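Local coordinates for putative uncharacterized protein PH0242 (Pyrococcus horikoshii, PDB 3VU1), which forms the C-terminal globular domain of an archaeal oligosaccharyltransferase of the AglB type, built largely of beta strands, at residues 13-21 against 32-40. Numbering follows the deposited sequence.
Sequences WEQALKWLR and SWWDYGYWI
W13, at the start of helix 13-23, and Y36 run antiparallel as side chains, the root of each lying over the ring of the other. W13 CB begins the exchange with a CH-pi contact, 3.5 Å from the centroid of the Y36 ring. The pyrrole part comes next, in an offset stack on the same phenol ring with the two planes 22° apart. At its outer corner, W13 NE1 lies 3.8 Å from W34 CE3; here the edge of the W34 six-membered ring points toward the face of the W13 five-membered ring, a T-shaped pair with planes at 77°. Over the benzo ring the exchange is returned: Y36 CB sits 3.6 Å from the centroid of the six-membered ring of W13. The tip, W13 CH2, ends 3.5 Å from S32 OG, whose hydroxyl is hydrogen-bonded to the carbonyl of I88 in strand 86-90.

Residues 33-37 spell WWDYG, the signature motif of this family, and the helix meets it chiefly through its second tryptophan and its tyrosine. With its CG anti to the backbone N (chi1 -167°), Y36 lays its ring across W13 CB and ends at E14 CG; W39 CH2 lies over the face opposite W13 CB. L17 CD1 approaches the Y36 ring edge, 3.8 Å from CE2, and meets I40 CD1 tip to tip. At the polar end, a water 2.9 Å from Y36 OH donates to E14 OE2 at 2.7 Å, bridging the tyrosine hydroxyl and the exposed carboxylate of E14.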
loop_
_atom_site.group_PDB
_atom_site.type_symbol
_atom_site.label_atom_id
_atom_site.label_comp_id
_atom_site.label_asym_id
_atom_site.label_seq_id
_atom_site.Cartn_x
_atom_site.Cartn_y
_atom_site.Cartn_z
ATOM N N TRP A 13 -14.919 -9.632 -7.334
ATOM C CA TRP A 13 -15.047 -8.218 -7.723
ATOM C C TRP A 13 -16.403 -7.617 -7.571
ATOM O O TRP A 13 -16.533 -6.443 -7.198
ATOM C CB TRP A 13 -14.548 -8.003 -9.159
ATOM C CG TRP A 13 -13.061 -7.873 -9.216
ATOM C CD1 TRP A 13 -12.112 -8.869 -9.468
ATOM C CD2 TRP A 13 -12.292 -6.664 -8.972
ATOM N NE1 TRP A 13 -10.828 -8.357 -9.428
ATOM C CE2 TRP A 13 -10.868 -7.039 -9.115
ATOM C CE3 TRP A 13 -12.617 -5.359 -8.690
ATOM C CZ2 TRP A 13 -9.857 -6.123 -8.961
ATOM C CZ3 TRP A 13 -11.579 -4.432 -8.542
ATOM C CH2 TRP A 13 -10.242 -4.801 -8.677
ATOM N N GLU A 14 -17.429 -8.393 -7.898
ATOM C CA GLU A 14 -18.797 -7.880 -7.830
ATOM C C GLU A 14 -19.145 -7.601 -6.379
ATOM O O GLU A 14 -19.710 -6.540 -6.076
ATOM C CB GLU A 14 -19.799 -8.840 -8.467
ATOM C CG GLU A 14 -19.350 -9.369 -9.823
ATOM C CD GLU A 14 -20.457 -10.037 -10.615
ATOM O OE1 GLU A 14 -21.419 -10.620 -10.026
ATOM O OE2 GLU A 14 -20.347 -9.989 -11.853
ATOM N N GLN A 15 -18.760 -8.530 -5.492
ATOM C CA GLN A 15 -18.993 -8.379 -4.069
ATOM C C GLN A 15 -18.190 -7.235 -3.457
ATOM O O GLN A 15 -18.667 -6.521 -2.565
ATOM C CB GLN A 15 -18.673 -9.671 -3.329
ATOM C CG GLN A 15 -19.647 -10.791 -3.605
ATOM C CD GLN A 15 -19.453 -11.420 -4.984
ATOM O OE1 GLN A 15 -18.360 -11.391 -5.572
ATOM N NE2 GLN A 15 -20.516 -11.984 -5.504
ATOM N N ALA A 16 -16.959 -7.072 -3.927
ATOM C CA ALA A 16 -16.063 -6.047 -3.395
ATOM C C ALA A 16 -16.552 -4.666 -3.732
ATOM O O ALA A 16 -16.571 -3.799 -2.867
ATOM C CB ALA A 16 -14.635 -6.258 -3.881
ATOM N N LEU A 17 -16.958 -4.441 -4.974
ATOM C CA LEU A 17 -17.462 -3.113 -5.335
ATOM C C LEU A 17 -18.731 -2.791 -4.591
ATOM O O LEU A 17 -18.925 -1.640 -4.190
ATOM C CB LEU A 17 -17.694 -2.965 -6.833
ATOM C CG LEU A 17 -16.451 -2.987 -7.708
ATOM C CD1 LEU A 17 -16.809 -2.291 -9.013
ATOM C CD2 LEU A 17 -15.264 -2.312 -7.035
ATOM N N LYS A 18 -19.591 -3.801 -4.425
ATOM C CA LYS A 18 -20.833 -3.643 -3.685
ATOM C C LYS A 18 -20.492 -3.199 -2.264
ATOM O O LYS A 18 -21.074 -2.242 -1.749
ATOM C CB LYS A 18 -21.647 -4.940 -3.682
ATOM C CG LYS A 18 -22.943 -4.899 -2.876
ATOM C CD LYS A 18 -23.281 -6.332 -2.479
ATOM C CE LYS A 18 -24.198 -6.449 -1.260
ATOM N NZ LYS A 18 -25.566 -5.913 -1.518
ATOM N N TRP A 19 -19.521 -3.880 -1.662
ATOM C CA TRP A 19 -19.028 -3.547 -0.341
ATOM C C TRP A 19 -18.544 -2.134 -0.289
ATOM O O TRP A 19 -18.974 -1.379 0.582
ATOM C CB TRP A 19 -17.926 -4.516 0.110
ATOM C CG TRP A 19 -17.599 -4.291 1.558
ATOM C CD1 TRP A 19 -18.267 -4.812 2.657
ATOM C CD2 TRP A 19 -16.571 -3.406 2.118
ATOM N NE1 TRP A 19 -17.731 -4.339 3.820
ATOM C CE2 TRP A 19 -16.715 -3.491 3.579
ATOM C CE3 TRP A 19 -15.603 -2.581 1.588
ATOM C CZ2 TRP A 19 -15.889 -2.777 4.456
ATOM C CZ3 TRP A 19 -14.772 -1.862 2.478
ATOM C CH2 TRP A 19 -14.913 -1.966 3.882
ATOM N N LEU A 20 -17.662 -1.752 -1.222
ATOM C CA LEU A 20 -17.144 -0.391 -1.250
ATOM C C LEU A 20 -18.252 0.644 -1.326
ATOM O O LEU A 20 -18.242 1.588 -0.544
ATOM C CB LEU A 20 -16.132 -0.176 -2.370
ATOM C CG LEU A 20 -14.721 -0.722 -2.138
ATOM C CD1 LEU A 20 -13.938 -0.693 -3.433
ATOM C CD2 LEU A 20 -13.951 0.029 -1.075
ATOM N N ARG A 21 -19.200 0.461 -2.246
ATOM C CA ARG A 21 -20.378 1.349 -2.383
ATOM C C ARG A 21 -21.215 1.494 -1.113
ATOM O O ARG A 21 -21.796 2.542 -0.902
ATOM C CB ARG A 21 -21.336 0.874 -3.493
ATOM C CG ARG A 21 -20.928 1.154 -4.918
ATOM C CD ARG A 21 -22.034 0.732 -5.890
ATOM N NE ARG A 21 -21.467 0.337 -7.190
ATOM C CZ ARG A 21 -21.329 -0.921 -7.615
ATOM N NH1 ARG A 21 -21.754 -1.944 -6.862
ATOM N NH2 ARG A 21 -20.779 -1.161 -8.809
ATOM N N SER A 32 -6.321 -0.199 -7.878
ATOM C CA SER A 32 -6.004 -1.588 -8.105
ATOM C C SER A 32 -5.091 -1.760 -9.299
ATOM O O SER A 32 -4.898 -0.825 -10.059
ATOM C CB SER A 32 -7.261 -2.407 -8.311
ATOM O OG SER A 32 -6.909 -3.765 -8.084
ATOM N N TRP A 33 -4.495 -2.934 -9.458
ATOM C CA TRP A 33 -3.742 -3.160 -10.673
ATOM C C TRP A 33 -4.665 -3.210 -11.885
ATOM O O TRP A 33 -4.504 -2.442 -12.837
ATOM C CB TRP A 33 -2.878 -4.412 -10.598
ATOM C CG TRP A 33 -2.050 -4.496 -11.822
ATOM C CD1 TRP A 33 -2.226 -5.339 -12.903
ATOM C CD2 TRP A 33 -0.917 -3.631 -12.192
ATOM N NE1 TRP A 33 -1.283 -5.101 -13.872
ATOM C CE2 TRP A 33 -0.470 -4.094 -13.523
ATOM C CE3 TRP A 33 -0.249 -2.576 -11.582
ATOM C CZ2 TRP A 33 0.596 -3.502 -14.197
ATOM C CZ3 TRP A 33 0.838 -2.001 -12.262
ATOM C CH2 TRP A 33 1.244 -2.445 -13.547
ATOM N N TRP A 34 -5.655 -4.096 -11.841
ATOM C CA TRP A 34 -6.589 -4.295 -12.941
ATOM C C TRP A 34 -7.627 -3.224 -12.959
ATOM O O TRP A 34 -7.962 -2.673 -11.919
ATOM C CB TRP A 34 -7.259 -5.648 -12.791
ATOM C CG TRP A 34 -7.957 -6.194 -14.009
ATOM C CD1 TRP A 34 -7.631 -6.000 -15.358
ATOM C CD2 TRP A 34 -9.100 -7.119 -14.024
ATOM N NE1 TRP A 34 -8.491 -6.709 -16.168
ATOM C CE2 TRP A 34 -9.387 -7.399 -15.440
ATOM C CE3 TRP A 34 -9.883 -7.733 -13.040
ATOM C CZ2 TRP A 34 -10.418 -8.250 -15.829
ATOM C CZ3 TRP A 34 -10.930 -8.576 -13.450
ATOM C CH2 TRP A 34 -11.185 -8.827 -14.817
ATOM N N ASP A 35 -8.152 -2.947 -14.152
ATOM C CA ASP A 35 -9.119 -1.891 -14.368
ATOM C C ASP A 35 -10.600 -2.296 -14.246
ATOM O O ASP A 35 -11.489 -1.603 -14.758
ATOM C CB ASP A 35 -8.819 -1.128 -15.656
ATOM C CG ASP A 35 -9.057 -1.937 -16.928
ATOM O OD1 ASP A 35 -9.191 -1.260 -17.968
ATOM O OD2 ASP A 35 -9.086 -3.196 -16.932
ATOM N N TYR A 36 -10.868 -3.373 -13.508
ATOM C CA TYR A 36 -12.252 -3.728 -13.190
ATOM C C TYR A 36 -13.053 -2.528 -12.704
ATOM O O TYR A 36 -12.687 -1.883 -11.749
ATOM C CB TYR A 36 -12.323 -4.833 -12.151
ATOM C CG TYR A 36 -13.695 -5.422 -12.033
ATOM C CD1 TYR A 36 -14.015 -6.651 -12.634
ATOM C CD2 TYR A 36 -14.695 -4.755 -11.316
ATOM C CE1 TYR A 36 -15.294 -7.185 -12.528
ATOM C CE2 TYR A 36 -15.969 -5.283 -11.199
ATOM C CZ TYR A 36 -16.264 -6.489 -11.807
ATOM O OH TYR A 36 -17.545 -6.981 -11.667
ATOM N N GLY A 37 -14.147 -2.226 -13.372
ATOM C CA GLY A 37 -14.995 -1.147 -12.951
ATOM C C GLY A 37 -14.849 0.074 -13.816
ATOM O O GLY A 37 -15.411 1.112 -13.495
ATOM N N TYR A 38 -14.142 -0.041 -14.935
ATOM C CA TYR A 38 -13.869 1.130 -15.783
ATOM C C TYR A 38 -15.113 1.743 -16.395
ATOM O O TYR A 38 -15.071 2.857 -16.896
ATOM C CB TYR A 38 -12.901 0.772 -16.902
ATOM C CG TYR A 38 -13.400 -0.343 -17.838
ATOM C CD1 TYR A 38 -13.017 -1.674 -17.641
ATOM C CD2 TYR A 38 -14.237 -0.061 -18.926
ATOM C CE1 TYR A 38 -13.456 -2.674 -18.500
ATOM C CE2 TYR A 38 -14.680 -1.060 -19.771
ATOM C CZ TYR A 38 -14.284 -2.346 -19.558
ATOM O OH TYR A 38 -14.712 -3.319 -20.391
ATOM N N TRP A 39 -16.215 1.009 -16.365
ATOM C CA TRP A 39 -17.443 1.422 -17.034
ATOM C C TRP A 39 -18.368 2.091 -16.089
ATOM O O TRP A 39 -19.393 2.624 -16.520
ATOM C CB TRP A 39 -18.163 0.204 -17.606
ATOM C CG TRP A 39 -18.443 -0.837 -16.563
ATOM C CD1 TRP A 39 -19.530 -0.896 -15.720
ATOM C CD2 TRP A 39 -17.603 -1.993 -16.195
ATOM N NE1 TRP A 39 -19.434 -1.985 -14.879
ATOM C CE2 TRP A 39 -18.301 -2.677 -15.110
ATOM C CE3 TRP A 39 -16.403 -2.515 -16.649
ATOM C CZ2 TRP A 39 -17.802 -3.824 -14.522
ATOM C CZ3 TRP A 39 -15.906 -3.685 -16.050
ATOM C CH2 TRP A 39 -16.588 -4.311 -15.011
ATOM N N ILE A 40 -18.056 2.030 -14.788
ATOM C CA ILE A 40 -18.899 2.656 -13.764
ATOM C C ILE A 40 -18.865 4.189 -13.876
ATOM O O ILE A 40 -17.802 4.795 -13.899
ATOM C CB ILE A 40 -18.521 2.165 -12.346
ATOM C CG1 ILE A 40 -18.800 0.667 -12.242
ATOM C CG2 ILE A 40 -19.302 2.916 -11.277
ATOM C CD1 ILE A 40 -18.003 -0.019 -11.152
HETATM O O HOH W 1 -17.919 -9.549 -12.914
#